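Local coordinates for protein arginase (RocF) (Helicobacter pylori, PDB 4G3H) that probably hydrolyses L-arginine to L-ornithine and urea, using two manganese ions bound in each subunit, at residues N69-M74 against C163-E168; E76-K81 against F98-S103; V48-F53 against L87-A92; Q217-S222 against E268-R273. One frame throughout, in Å; residues are numbered along the deposited sequence.

Interaction 1. Residues N69-M74 against C163-E168; sequences NLIPCM and CSLGLE
Ile71 and Leu165 carry the apolar part of this small contact. The terminal CD1 of Ile71 reaches over to Leu165 CB, 3.7 Å away, and the two side chains meet at a slant; Leu165 CD1 lies 4.2 Å from the same Ile71 CD1. An extended outer branch, with CD1 anti to CA (chi2 179°), gives Ile71 the length to bridge from the helix to the loop. The same CD1 lies 4.3 Å from Gly166 N, beside the peptide that joins Leu165 and Gly166. Leu165 also leans on Tyr63, Cys66 and Lys67, one to two turns earlier on helix 59-78, so its side chain lies along that helix.

The polar bonds lie within each segment or run from the turn to a third element. Ser164 to Leu167 form a type II beta turn, closed by Leu167 N to Ser164 O at 3.2 Å, with Gly166 at the positive phi of its third position. Two carbonyls of the turn are taken by helix 94-104: Leu165 O accepts from Gln99 NE2, and Gly166 O pairs with Ser103 OG. Beyond Pro72, whose N cannot donate, the helical ladder resumes with Cys73 N to Asn69 O at 3.1 Å, followed by Met74 N to Leu70 O.

The chemistry divides accordingly: apolar groups make the touch with helix 59-78, while side chains of helix 94-104 provide the directional bonds that orient the loop.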
# COMPACT_ATOMS: atom_id res chain seq x y z
N ASN A 69 -1.02 -16.66 -10.01
CA ASN A 69 -2.24 -15.85 -10.12
C ASN A 69 -2.09 -14.35 -9.87
O ASN A 69 -2.17 -13.55 -10.81
CB ASN A 69 -3.32 -16.38 -9.17
CG ASN A 69 -3.88 -17.71 -9.60
OD1 ASN A 69 -3.21 -18.74 -9.51
ND2 ASN A 69 -5.12 -17.71 -10.08
N LEU A 70 -1.90 -13.98 -8.61
CA LEU A 70 -1.79 -12.58 -8.23
C LEU A 70 -0.78 -11.75 -9.02
O LEU A 70 -1.14 -10.73 -9.60
CB LEU A 70 -1.49 -12.46 -6.74
CG LEU A 70 -1.37 -11.03 -6.22
CD1 LEU A 70 -2.63 -10.24 -6.56
CD2 LEU A 70 -1.13 -11.05 -4.72
N ILE A 71 0.48 -12.18 -9.03
CA ILE A 71 1.51 -11.42 -9.73
C ILE A 71 1.24 -11.29 -11.23
O ILE A 71 1.32 -10.20 -11.79
CB ILE A 71 2.92 -12.02 -9.47
CG1 ILE A 71 3.29 -11.80 -7.99
CG2 ILE A 71 3.97 -11.34 -10.34
CD1 ILE A 71 4.67 -12.37 -7.59
N PRO A 72 0.89 -12.40 -11.91
CA PRO A 72 0.63 -12.28 -13.35
C PRO A 72 -0.51 -11.30 -13.66
O PRO A 72 -0.43 -10.53 -14.62
CB PRO A 72 0.30 -13.72 -13.75
CG PRO A 72 1.16 -14.52 -12.82
CD PRO A 72 0.95 -13.81 -11.49
N CYS A 73 -1.57 -11.34 -12.85
CA CYS A 73 -2.72 -10.45 -13.05
C CYS A 73 -2.33 -8.99 -12.84
O CYS A 73 -2.72 -8.12 -13.62
CB CYS A 73 -3.86 -10.81 -12.09
SG CYS A 73 -4.76 -12.33 -12.50
N MET A 74 -1.58 -8.72 -11.77
CA MET A 74 -1.17 -7.35 -11.50
C MET A 74 -0.20 -6.84 -12.57
O MET A 74 -0.19 -5.64 -12.87
CB MET A 74 -0.55 -7.23 -10.11
CG MET A 74 -1.54 -7.41 -8.95
SD MET A 74 -3.04 -6.39 -9.10
CE MET A 74 -2.35 -4.72 -9.15
N CYS A 163 10.56 -14.09 -1.58
CA CYS A 163 10.95 -12.68 -1.68
C CYS A 163 11.43 -12.38 -3.09
O CYS A 163 11.50 -11.22 -3.51
CB CYS A 163 12.08 -12.35 -0.71
SG CYS A 163 11.63 -12.53 1.01
N SER A 164 11.83 -13.34 -3.80
CA SER A 164 12.17 -13.20 -5.12
C SER A 164 11.17 -13.34 -6.22
O SER A 164 11.50 -13.20 -7.26
CB SER A 164 13.15 -14.24 -5.41
OG SER A 164 14.29 -13.64 -5.62
N LEU A 165 9.98 -13.66 -5.91
CA LEU A 165 9.01 -13.79 -6.90
C LEU A 165 8.75 -12.60 -7.64
O LEU A 165 8.84 -11.58 -7.23
CB LEU A 165 7.70 -14.00 -6.23
CG LEU A 165 7.37 -15.25 -5.69
CD1 LEU A 165 6.30 -15.27 -5.09
CD2 LEU A 165 7.26 -15.99 -6.80
N GLY A 166 8.72 -12.89 -8.85
CA GLY A 166 8.56 -12.06 -9.98
C GLY A 166 9.74 -11.30 -10.45
O GLY A 166 9.67 -10.65 -11.32
N LEU A 167 10.85 -11.45 -9.83
CA LEU A 167 12.13 -10.99 -10.27
C LEU A 167 13.15 -11.97 -10.94
O LEU A 167 14.19 -11.62 -11.25
CB LEU A 167 12.85 -10.40 -9.09
CG LEU A 167 12.38 -9.48 -8.03
CD1 LEU A 167 13.41 -9.02 -6.98
CD2 LEU A 167 11.94 -8.50 -8.67
N GLU A 168 12.92 -13.18 -11.24
CA GLU A 168 14.09 -13.83 -11.86
C GLU A 168 14.39 -13.77 -13.37
O GLU A 168 15.13 -14.53 -13.86
CB GLU A 168 14.71 -15.11 -11.26
CG GLU A 168 15.87 -14.90 -10.20
CD GLU A 168 16.00 -16.09 -9.25
OE1 GLU A 168 14.93 -16.53 -8.78
OE2 GLU A 168 17.13 -16.61 -9.00

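Interaction 2. Residues E76-K81 against F98-S103; sequences EVFEKK and FQAFRS
Gln99 OE1 accepts from Arg102 NH1 at 2.9 Å, one turn along helix 94-104, on a side turned away from Ala100 and Phe101, which meet Phe78. The N-H uses a lone pair in the plane of the amide carbonyl, with a C=O...N angle of 119°. Arg102 NH2 donates in addition to Leu172 O, so two separate acceptors fix the guanidinium group. Beneath it the aliphatic stem is also engaged: Arg102 CG rests on one face of Phe98, 3.6 Å above the ring plane and offset toward its rim.

Across the interface the contact is aromatic. Phe101 presents its edge to a face of Phe78 in a T-shaped stack, with centroids 5.0 Å apart and planes at 79°. Phe101 CD1 stands over the middle of the Phe78 ring, and Phe101 CB makes an off-centre CH-pi contact at 4.2 Å from that ring's centroid. A chi1 of -171° sets the Phe101 ring beside its carbonyl carbon, with its edge over Phe78, and Phe78 CD2 comes within 3.6 Å of Phe101 CA. Ala100 CB adds a lighter apolar touch at 4.1 Å from the same CD2.

Further out, Phe78 packs on Pro84 and Ile86 of strand 84-87, and Phe101 on Ile110 of strand 110-115. Ser103 OG bonds Lys75 NZ of helix 59-78. The last turn of that helix is otherwise joined to helix 94-104 by ring and methyl surfaces, while Gln99 and Arg102 point their polar ends away, to the loop after helix 153-163.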
# COMPACT_ATOMS: atom_id res chain seq x y z
N GLU A 76 -0.36 -7.52 -15.67
CA GLU A 76 -1.23 -7.12 -16.78
C GLU A 76 -1.73 -5.71 -16.55
O GLU A 76 -1.81 -4.91 -17.49
CB GLU A 76 -2.43 -8.06 -16.89
CG GLU A 76 -2.09 -9.47 -17.34
CD GLU A 76 -3.32 -10.35 -17.52
OE1 GLU A 76 -3.16 -11.52 -17.92
OE2 GLU A 76 -4.44 -9.87 -17.25
N VAL A 77 -2.08 -5.40 -15.31
CA VAL A 77 -2.56 -4.06 -14.98
C VAL A 77 -1.45 -3.03 -15.13
O VAL A 77 -1.63 -2.00 -15.79
CB VAL A 77 -3.10 -4.00 -13.52
CG1 VAL A 77 -3.39 -2.55 -13.12
CG2 VAL A 77 -4.36 -4.85 -13.39
N PHE A 78 -0.29 -3.30 -14.54
CA PHE A 78 0.81 -2.34 -14.60
C PHE A 78 1.42 -2.16 -15.98
O PHE A 78 2.16 -1.20 -16.21
CB PHE A 78 1.89 -2.73 -13.59
CG PHE A 78 1.45 -2.59 -12.15
CD1 PHE A 78 0.82 -1.43 -11.71
CD2 PHE A 78 1.70 -3.61 -11.23
CE1 PHE A 78 0.43 -1.28 -10.37
CE2 PHE A 78 1.32 -3.47 -9.89
CZ PHE A 78 0.68 -2.30 -9.46
N GLU A 79 1.11 -3.06 -16.90
CA GLU A 79 1.64 -2.96 -18.26
C GLU A 79 0.83 -1.99 -19.12
O GLU A 79 1.30 -1.55 -20.17
CB GLU A 79 1.68 -4.34 -18.92
CG GLU A 79 2.81 -5.22 -18.38
CD GLU A 79 2.77 -6.63 -18.92
OE1 GLU A 79 3.69 -7.41 -18.60
OE2 GLU A 79 1.81 -6.97 -19.65
N LYS A 80 -0.37 -1.65 -18.67
CA LYS A 80 -1.22 -0.70 -19.39
C LYS A 80 -0.70 0.70 -19.08
O LYS A 80 -0.05 0.91 -18.05
CB LYS A 80 -2.68 -0.81 -18.94
CG LYS A 80 -3.29 -2.18 -19.13
CD LYS A 80 -4.79 -2.16 -18.84
CE LYS A 80 -5.53 -1.26 -19.83
NZ LYS A 80 -7.00 -1.24 -19.61
N LYS A 81 -0.99 1.66 -19.95
CA LYS A 81 -0.53 3.04 -19.75
C LYS A 81 -1.38 3.79 -18.72
O LYS A 81 -0.90 4.71 -18.06
CB LYS A 81 -0.58 3.79 -21.08
CG LYS A 81 0.01 3.04 -22.26
CD LYS A 81 1.48 2.72 -22.05
CE LYS A 81 2.06 1.99 -23.26
NZ LYS A 81 1.32 0.73 -23.55
N PHE A 98 3.39 -5.22 -5.40
CA PHE A 98 4.63 -4.49 -5.65
C PHE A 98 5.65 -5.31 -6.45
O PHE A 98 6.39 -4.76 -7.27
CB PHE A 98 5.25 -4.04 -4.32
CG PHE A 98 6.36 -3.04 -4.48
CD1 PHE A 98 6.12 -1.79 -5.02
CD2 PHE A 98 7.67 -3.37 -4.11
CE1 PHE A 98 7.16 -0.87 -5.19
CE2 PHE A 98 8.71 -2.47 -4.28
CZ PHE A 98 8.46 -1.21 -4.82
N GLN A 99 5.69 -6.62 -6.22
CA GLN A 99 6.61 -7.48 -6.96
C GLN A 99 6.22 -7.41 -8.44
O GLN A 99 7.09 -7.39 -9.32
CB GLN A 99 6.54 -8.93 -6.47
CG GLN A 99 7.13 -9.16 -5.08
CD GLN A 99 8.56 -8.65 -4.94
OE1 GLN A 99 8.79 -7.49 -4.62
NE2 GLN A 99 9.52 -9.52 -5.20
N ALA A 100 4.92 -7.38 -8.71
CA ALA A 100 4.45 -7.30 -10.09
C ALA A 100 4.89 -5.95 -10.67
O ALA A 100 5.31 -5.86 -11.82
CB ALA A 100 2.94 -7.41 -10.13
N PHE A 101 4.80 -4.91 -9.84
CA PHE A 101 5.18 -3.56 -10.22
C PHE A 101 6.68 -3.52 -10.58
O PHE A 101 7.07 -2.94 -11.60
CB PHE A 101 4.90 -2.61 -9.06
CG PHE A 101 5.07 -1.16 -9.39
CD1 PHE A 101 4.11 -0.50 -10.17
CD2 PHE A 101 6.15 -0.44 -8.90
CE1 PHE A 101 4.23 0.85 -10.45
CE2 PHE A 101 6.28 0.92 -9.18
CZ PHE A 101 5.31 1.57 -9.95
N ARG A 102 7.50 -4.12 -9.73
CA ARG A 102 8.94 -4.19 -9.94
C ARG A 102 9.24 -5.01 -11.20
O ARG A 102 10.12 -4.66 -11.98
CB ARG A 102 9.64 -4.86 -8.76
CG ARG A 102 9.44 -4.17 -7.42
CD ARG A 102 9.99 -5.02 -6.29
NE ARG A 102 11.45 -5.14 -6.33
CZ ARG A 102 12.16 -5.88 -5.49
NH1 ARG A 102 11.56 -6.57 -4.53
NH2 ARG A 102 13.49 -5.91 -5.59
N SER A 103 8.49 -6.09 -11.38
CA SER A 103 8.67 -6.96 -12.53
C SER A 103 8.43 -6.23 -13.85
O SER A 103 9.19 -6.39 -14.79
CB SER A 103 7.74 -8.17 -12.43
OG SER A 103 8.04 -9.12 -13.44

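Interaction 3. Residues V48-F53 against L87-A92; sequences VLYKEF and LSSEHA
Strand 44-50 runs out at Tyr50 into an extended loop, while 87-92 leaves strand 84-87 and bends sharply where Tyr50 meets Ser89 and Glu90. Ser89 has a positive phi (71°) and its neighbours are joined by a weak bond, Glu90 N to Ser88 O at 2.9 Å, which makes a classic gamma turn. Strand 2-8 lies between the two strands, so the segments meet through side chains beyond the strand ends.

Tyr50 spans this gap: its OH stands 3.5 Å from Glu90 OE1 and 3.7 Å from Ser89 OG, with ring and carboxylate planes 51° apart. Both Tyr50 OH and Ser89 OG bond instead to Asp18 OD1, a shared partner that holds the two hydroxyls near each other. The Tyr50 and Glu90 side chains meet roughly at a right angle.

Glu52 and Glu90 are linked through water. Water 1 donates to Glu52 OE1 at 2.6 Å and to Glu90 OE2 at 3.1 Å. On their other oxygens the two carboxylates share Arg15, whose NH1 forms a salt bridge to Glu52 OE2 and NH2 one to Glu90 OE1; this cation probably eases the crowding of acidic groups.

Glu90 lies about 8 Å from a bound manganese ion, side chain to metal, and His91 touches the metal ligands Asp116, Asp120 and Asp234. Such loops at the C-terminal ends of a parallel sheet, surrounding a dinuclear manganese centre, are the hallmark of the arginase fold.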
# COMPACT_ATOMS: atom_id res chain seq x y z
N VAL A 48 -9.37 -8.57 -8.61
CA VAL A 48 -8.20 -9.43 -8.56
C VAL A 48 -8.28 -10.26 -7.29
O VAL A 48 -8.42 -9.72 -6.19
CB VAL A 48 -6.89 -8.60 -8.57
CG1 VAL A 48 -5.68 -9.52 -8.38
CG2 VAL A 48 -6.77 -7.84 -9.88
N LEU A 49 -8.20 -11.58 -7.44
CA LEU A 49 -8.27 -12.49 -6.31
C LEU A 49 -6.91 -12.69 -5.65
O LEU A 49 -5.87 -12.69 -6.31
CB LEU A 49 -8.83 -13.85 -6.75
CG LEU A 49 -10.20 -13.82 -7.43
CD1 LEU A 49 -10.64 -15.25 -7.72
CD2 LEU A 49 -11.22 -13.11 -6.54
N TYR A 50 -6.92 -12.86 -4.33
CA TYR A 50 -5.69 -13.07 -3.60
C TYR A 50 -5.85 -14.18 -2.57
O TYR A 50 -6.96 -14.60 -2.25
CB TYR A 50 -5.25 -11.76 -2.90
CG TYR A 50 -6.12 -11.33 -1.73
CD1 TYR A 50 -5.85 -11.79 -0.44
CD2 TYR A 50 -7.18 -10.45 -1.91
CE1 TYR A 50 -6.64 -11.39 0.65
CE2 TYR A 50 -7.98 -10.04 -0.82
CZ TYR A 50 -7.69 -10.51 0.45
OH TYR A 50 -8.44 -10.10 1.54
N LYS A 51 -4.72 -14.65 -2.07
CA LYS A 51 -4.68 -15.71 -1.08
C LYS A 51 -3.95 -15.15 0.13
O LYS A 51 -2.88 -14.55 -0.00
CB LYS A 51 -3.92 -16.91 -1.63
CG LYS A 51 -4.12 -18.19 -0.84
CD LYS A 51 -3.34 -19.32 -1.46
CE LYS A 51 -3.94 -20.66 -1.07
NZ LYS A 51 -5.32 -20.77 -1.60
N GLU A 52 -4.52 -15.34 1.31
CA GLU A 52 -3.90 -14.83 2.53
C GLU A 52 -2.64 -15.63 2.88
O GLU A 52 -2.63 -16.86 2.79
CB GLU A 52 -4.88 -14.92 3.70
CG GLU A 52 -4.29 -14.47 5.02
CD GLU A 52 -5.20 -14.74 6.20
OE1 GLU A 52 -4.84 -14.36 7.33
OE2 GLU A 52 -6.28 -15.35 6.00
N PHE A 53 -1.59 -14.93 3.29
CA PHE A 53 -0.35 -15.60 3.67
C PHE A 53 -0.39 -15.94 5.16
O PHE A 53 -0.46 -15.04 6.00
CB PHE A 53 0.85 -14.68 3.36
CG PHE A 53 2.18 -15.32 3.63
CD1 PHE A 53 2.39 -16.67 3.37
CD2 PHE A 53 3.24 -14.55 4.09
CE1 PHE A 53 3.64 -17.26 3.58
CE2 PHE A 53 4.50 -15.13 4.31
CZ PHE A 53 4.70 -16.48 4.05
N LEU A 87 -7.07 -0.79 -4.63
CA LEU A 87 -7.62 -1.21 -3.42
C LEU A 87 -7.26 -2.60 -3.00
O LEU A 87 -7.86 -3.42 -3.27
CB LEU A 87 -9.07 -0.83 -3.26
CG LEU A 87 -9.64 0.37 -3.93
CD1 LEU A 87 -10.87 0.47 -4.12
CD2 LEU A 87 -9.32 1.41 -3.29
N SER A 88 -6.23 -2.66 -2.26
CA SER A 88 -5.53 -3.77 -1.79
C SER A 88 -6.14 -4.73 -0.77
O SER A 88 -5.70 -5.63 -0.62
CB SER A 88 -4.09 -3.50 -1.59
OG SER A 88 -3.81 -2.91 -0.54
N SER A 89 -7.12 -4.21 -0.08
CA SER A 89 -7.87 -4.68 0.97
C SER A 89 -7.07 -4.74 2.24
O SER A 89 -7.29 -4.13 2.93
CB SER A 89 -8.47 -6.04 0.71
OG SER A 89 -9.33 -6.47 1.54
N GLU A 90 -6.08 -5.51 2.29
CA GLU A 90 -5.16 -5.67 3.32
C GLU A 90 -3.74 -5.38 2.98
O GLU A 90 -3.39 -5.69 2.01
CB GLU A 90 -5.40 -6.98 4.07
CG GLU A 90 -5.25 -8.19 3.38
CD GLU A 90 -5.62 -9.40 4.22
OE1 GLU A 90 -6.73 -9.67 4.59
OE2 GLU A 90 -4.79 -10.14 4.44
N HIS A 91 -3.02 -4.66 3.83
CA HIS A 91 -1.66 -4.31 3.47
C HIS A 91 -0.74 -5.45 3.09
O HIS A 91 0.18 -5.26 2.31
CB HIS A 91 -1.01 -3.46 4.56
CG HIS A 91 -0.34 -2.23 4.03
ND1 HIS A 91 -0.03 -2.08 2.69
CD2 HIS A 91 0.05 -1.09 4.64
CE1 HIS A 91 0.53 -0.90 2.51
NE2 HIS A 91 0.59 -0.28 3.67
N ALA A 92 -0.97 -6.64 3.63
CA ALA A 92 -0.11 -7.77 3.31
C ALA A 92 -0.08 -8.03 1.80
O ALA A 92 0.92 -8.53 1.28
CB ALA A 92 -0.57 -9.03 4.05
O HOH W 1 -3.84 -12.02 6.76

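Interaction 4. Residues Q217-S222 against E268-R273; sequences QKTKES and ESFKDR
Thr219 CG2 and Lys220 CG both come to the tip of the Phe270 ring, lying 3.5 Å and 3.8 Å from Phe270 CZ, each at a slant to the ring. The threonine methyl extends to CE2, at 3.7 Å, put there by a chi1 (-66°) that sets CG2 anti to the backbone N and leaves OG1 to bond Val215 O a turn back. Beyond CG the lysine chain is extended, and its CE passes 3.9 Å from Ser269 CB.

Phe270 is the residue at which the chain leaves helix 256-269, the connecting helix of a right-handed beta-alpha-beta crossover between the adjacent parallel strands 228-234 and 274-280. Helix 212-223 leads into the first of these strands, and both Thr219 and Phe270 rest on Leu113 of strand 110-115.

A second, polar layer follows the edge of the ring. Arg273 NH2, in the plane of Phe270, donates to water 2 at 2.7 Å, and that water donates to Lys220 O at 2.9 Å. Arg273 NH1 bonds Leu223 O at the end of helix 212-223 and Val226 O in the link beyond it. Lys271 NZ makes a salt bridge to Glu268 OE1 at 3.2 Å, its hydrogen bond weak.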
# COMPACT_ATOMS: atom_id res chain seq x y z
N GLN A 217 10.08 18.25 1.26
CA GLN A 217 11.35 18.64 0.66
C GLN A 217 12.41 17.58 0.92
O GLN A 217 13.19 17.22 0.03
CB GLN A 217 11.79 20.00 1.23
CG GLN A 217 12.88 20.69 0.43
CD GLN A 217 12.56 20.78 -1.04
OE1 GLN A 217 11.42 21.08 -1.43
NE2 GLN A 217 13.55 20.52 -1.88
N LYS A 218 12.46 17.07 2.15
CA LYS A 218 13.42 16.04 2.50
C LYS A 218 13.06 14.74 1.77
O LYS A 218 13.94 13.90 1.52
CB LYS A 218 13.43 15.79 4.01
CG LYS A 218 14.01 16.93 4.85
CD LYS A 218 14.03 16.55 6.33
CE LYS A 218 14.43 17.71 7.22
NZ LYS A 218 14.32 17.38 8.68
N THR A 219 11.78 14.57 1.44
CA THR A 219 11.33 13.38 0.72
C THR A 219 11.88 13.43 -0.70
O THR A 219 12.32 12.41 -1.24
CB THR A 219 9.79 13.29 0.67
OG1 THR A 219 9.28 13.09 1.99
CG2 THR A 219 9.35 12.12 -0.21
N LYS A 220 11.86 14.62 -1.30
CA LYS A 220 12.37 14.83 -2.66
C LYS A 220 13.85 14.49 -2.71
O LYS A 220 14.33 13.85 -3.65
CB LYS A 220 12.20 16.29 -3.08
CG LYS A 220 10.78 16.73 -3.29
CD LYS A 220 10.73 18.21 -3.59
CE LYS A 220 9.33 18.66 -3.97
NZ LYS A 220 9.27 20.15 -4.12
N GLU A 221 14.57 14.92 -1.68
CA GLU A 221 16.00 14.67 -1.58
C GLU A 221 16.28 13.18 -1.61
O GLU A 221 17.11 12.71 -2.37
CB GLU A 221 16.55 15.30 -0.30
CG GLU A 221 16.41 16.82 -0.29
CD GLU A 221 16.80 17.46 1.04
OE1 GLU A 221 16.79 18.71 1.11
OE2 GLU A 221 17.11 16.73 2.00
N SER A 222 15.55 12.43 -0.78
CA SER A 222 15.71 10.98 -0.71
C SER A 222 15.34 10.27 -2.01
O SER A 222 15.88 9.22 -2.33
CB SER A 222 14.84 10.40 0.42
OG SER A 222 15.26 10.84 1.69
N GLU A 268 1.18 16.17 -5.84
CA GLU A 268 1.58 17.26 -6.71
C GLU A 268 3.10 17.29 -6.88
O GLU A 268 3.61 17.50 -7.98
CB GLU A 268 1.09 18.59 -6.15
CG GLU A 268 1.00 19.71 -7.16
CD GLU A 268 0.06 19.39 -8.31
OE1 GLU A 268 -1.07 18.94 -8.05
OE2 GLU A 268 0.46 19.59 -9.48
N SER A 269 3.83 17.06 -5.79
CA SER A 269 5.29 17.07 -5.83
C SER A 269 5.89 15.94 -6.64
O SER A 269 6.99 16.07 -7.17
CB SER A 269 5.86 17.02 -4.41
OG SER A 269 5.41 18.11 -3.64
N PHE A 270 5.19 14.81 -6.74
CA PHE A 270 5.71 13.66 -7.48
C PHE A 270 4.79 13.22 -8.62
O PHE A 270 4.88 12.10 -9.09
CB PHE A 270 5.94 12.49 -6.52
CG PHE A 270 6.95 12.78 -5.45
CD1 PHE A 270 8.30 12.95 -5.76
CD2 PHE A 270 6.54 12.94 -4.12
CE1 PHE A 270 9.23 13.28 -4.78
CE2 PHE A 270 7.46 13.26 -3.13
CZ PHE A 270 8.81 13.44 -3.46
N LYS A 271 3.93 14.13 -9.07
CA LYS A 271 2.98 13.84 -10.14
C LYS A 271 3.59 13.12 -11.36
O LYS A 271 2.99 12.18 -11.88
CB LYS A 271 2.32 15.15 -10.61
CG LYS A 271 1.27 14.96 -11.69
CD LYS A 271 -0.03 14.40 -11.15
CE LYS A 271 -0.92 15.49 -10.55
NZ LYS A 271 -0.29 16.20 -9.41
N ASP A 272 4.76 13.56 -11.79
CA ASP A 272 5.43 12.98 -12.96
C ASP A 272 5.94 11.56 -12.83
O ASP A 272 5.85 10.78 -13.78
CB ASP A 272 6.59 13.88 -13.39
CG ASP A 272 6.13 15.03 -14.27
OD1 ASP A 272 5.25 15.80 -13.84
OD2 ASP A 272 6.66 15.16 -15.40
N ARG A 273 6.49 11.21 -11.67
CA ARG A 273 7.03 9.86 -11.50
C ARG A 273 6.13 8.87 -10.77
O ARG A 273 6.45 7.68 -10.69
CB ARG A 273 8.39 9.95 -10.80
CG ARG A 273 9.48 10.64 -11.62
CD ARG A 273 10.78 10.77 -10.83
NE ARG A 273 10.65 11.72 -9.72
CZ ARG A 273 11.57 11.91 -8.78
NH1 ARG A 273 12.71 11.22 -8.80
NH2 ARG A 273 11.35 12.79 -7.82
O HOH W 2 13.10 14.06 -6.27

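How the interactions relate
Interactions 1, 2 and 3 cluster in space, while interaction 4 lies 21 to 28 Å from them, centre to centre. Interactions 1 and 2, with centres 9 Å apart, share helix 59-78, and 76-81/98-103 is nested within the loop closed by 69-74/163-168. Interaction 3 alternates with both along the chain and touches interaction 1 where Leu70 meets Val48. Interactions 2, 3 and 4 border the parallel sheet, and interaction 1 reaches it through helix 59-78; helix 94-104 packs on Ile110 and Ile112 of strand 110-115, interaction 4 on Leu113, consistent with opposite faces. Interaction 3 alone approaches the manganese site; the other three join helices and loops around the sheet that carries it.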